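Local atomic coordinates of minor pilin subunit PapF (Escherichia coli, PDB entry 2W07), a protein that forms part of P pili, the adhesive filaments on the bacterial surface that enable the cell to colonize the epithelium of specific host organs. Residues Q70-A75 with A84-K89. The protein carries 1 engineered substitution. Sequence-based numbering, arbitrary orientation.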
# COMPACT_ATOMS: atom_id res chain seq x y z
N GLN B 70 19.90 -16.22 -0.78
CA GLN B 70 19.09 -15.59 -1.82
C GLN B 70 18.02 -14.71 -1.17
O GLN B 70 17.48 -15.06 -0.12
CB GLN B 70 18.44 -16.65 -2.72
CG GLN B 70 19.45 -17.54 -3.45
CD GLN B 70 20.16 -18.52 -2.52
OE1 GLN B 70 21.31 -18.91 -2.76
NE2 GLN B 70 19.47 -18.93 -1.46
N ASN B 71 17.72 -13.58 -1.79
CA ASN B 71 16.74 -12.65 -1.23
C ASN B 71 15.55 -12.40 -2.14
O ASN B 71 14.85 -11.38 -2.00
CB ASN B 71 17.42 -11.32 -0.91
CG ASN B 71 17.96 -10.64 -2.15
OD1 ASN B 71 18.33 -11.31 -3.13
ND2 ASN B 71 18.03 -9.31 -2.12
N ASN B 72 15.29 -13.32 -3.07
CA ASN B 72 14.19 -13.15 -4.00
C ASN B 72 13.59 -14.49 -4.36
O ASN B 72 13.02 -14.66 -5.44
CB ASN B 72 14.68 -12.45 -5.26
CG ASN B 72 15.64 -13.32 -6.06
OD1 ASN B 72 16.57 -13.91 -5.50
ND2 ASN B 72 15.43 -13.39 -7.37
N VAL B 73 13.73 -15.45 -3.46
CA VAL B 73 13.24 -16.80 -3.71
C VAL B 73 12.23 -17.27 -2.68
O VAL B 73 12.49 -17.25 -1.48
CB VAL B 73 14.41 -17.81 -3.77
CG1 VAL B 73 13.88 -19.20 -4.08
CG2 VAL B 73 15.41 -17.37 -4.82
N LEU B 74 11.08 -17.71 -3.17
CA LEU B 74 10.01 -18.22 -2.33
C LEU B 74 10.14 -19.72 -2.21
O LEU B 74 10.50 -20.40 -3.17
CB LEU B 74 8.65 -17.90 -2.95
CG LEU B 74 8.23 -16.44 -3.11
CD1 LEU B 74 6.99 -16.36 -3.99
CD2 LEU B 74 7.98 -15.84 -1.74
N ALA B 75 9.86 -20.25 -1.02
CA ALA B 75 9.92 -21.69 -0.82
C ALA B 75 8.62 -22.23 -1.38
O ALA B 75 7.65 -21.49 -1.57
CB ALA B 75 10.04 -22.01 0.67
N ALA B 84 11.97 -18.21 -7.86
CA ALA B 84 12.72 -16.96 -7.79
C ALA B 84 11.93 -15.86 -8.51
O ALA B 84 11.29 -16.12 -9.52
CB ALA B 84 14.10 -17.12 -8.43
N LEU B 85 11.98 -14.64 -7.99
CA LEU B 85 11.25 -13.52 -8.59
C LEU B 85 12.15 -12.40 -9.10
O LEU B 85 13.17 -12.08 -8.49
CB LEU B 85 10.25 -12.93 -7.58
CG LEU B 85 9.23 -13.84 -6.90
CD1 LEU B 85 8.33 -12.99 -6.00
CD2 LEU B 85 8.40 -14.57 -7.93
N TYR B 86 11.75 -11.81 -10.23
CA TYR B 86 12.48 -10.71 -10.83
C TYR B 86 11.52 -9.61 -11.28
O TYR B 86 10.40 -9.89 -11.70
CB TYR B 86 13.29 -11.20 -12.04
CG TYR B 86 14.33 -12.24 -11.72
CD1 TYR B 86 13.97 -13.58 -11.52
CD2 TYR B 86 15.68 -11.90 -11.58
CE1 TYR B 86 14.91 -14.54 -11.19
CE2 TYR B 86 16.64 -12.86 -11.25
CZ TYR B 86 16.24 -14.18 -11.06
OH TYR B 86 17.18 -15.13 -10.73
N GLN B 87 11.96 -8.36 -11.18
CA GLN B 87 11.15 -7.22 -11.59
C GLN B 87 11.13 -7.11 -13.10
O GLN B 87 12.16 -7.29 -13.76
CB GLN B 87 11.71 -5.93 -10.98
CG GLN B 87 11.68 -5.90 -9.47
CD GLN B 87 12.38 -4.68 -8.89
OE1 GLN B 87 13.58 -4.48 -9.10
NE2 GLN B 87 11.64 -3.86 -8.16
N GLY B 88 9.96 -6.82 -13.66
CA GLY B 88 9.83 -6.69 -15.10
C GLY B 88 10.02 -7.99 -15.83
O GLY B 88 10.22 -9.04 -15.21
N LYS B 89 9.96 -7.94 -17.16
CA LYS B 89 10.13 -9.12 -17.99
C LYS B 89 11.62 -9.40 -18.15
O LYS B 89 12.37 -8.55 -18.64
CB LYS B 89 9.49 -8.91 -19.36
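N72 grips L85 twice, once with its backbone and once with its side chain, just where the short strand 73-75 begins to run antiparallel to strand 81-87. The amide N of L85 donates to the carbonyl O of N72 at 2.8 Å, approaching nearly head-on to that oxygen. In return, ND2 of N72 donates to O of L85, also at 2.8 Å and almost straight (175° at the hydrogen). This acceptor lies in the plane of the asparagine amide, as a well-aimed N-H requires, although the donor is tilted out of the L85 carbonyl plane. A chi1 of 67° places CG between the backbone N and carbonyl carbon of N72, and from there the short side chain reaches across to the neighbouring strand. An asparagine suits this spot because its amide supplies the N-H that a regular ladder would take from a backbone. The same ND2 sits over one face of the Y86 ring, toward the rim, 3.9 Å from CZ.

Next along, V73 and A84 make a non-hydrogen-bonded pair with their CA atoms only 4.1 Å apart. CG2 of V73 meets CB of A84 at 3.8 Å; the methyl of alanine fits beside the branched valine, and both side chains also touch strand 116-126, on F125 and V123 respectively. On the other face of the sheet L74 and L85 meet through their CD1 methyls, 4.1 Å apart, and L85 also packs on an apolar side chain of another protein's chain.

The contact thus joins the two strands of a beta hairpin within the pilin domain. With both polar groups of L85 and two of N72 paired across a largely buried interface, the asparagine side chain carries the strand pairing one step beyond strand 73-75.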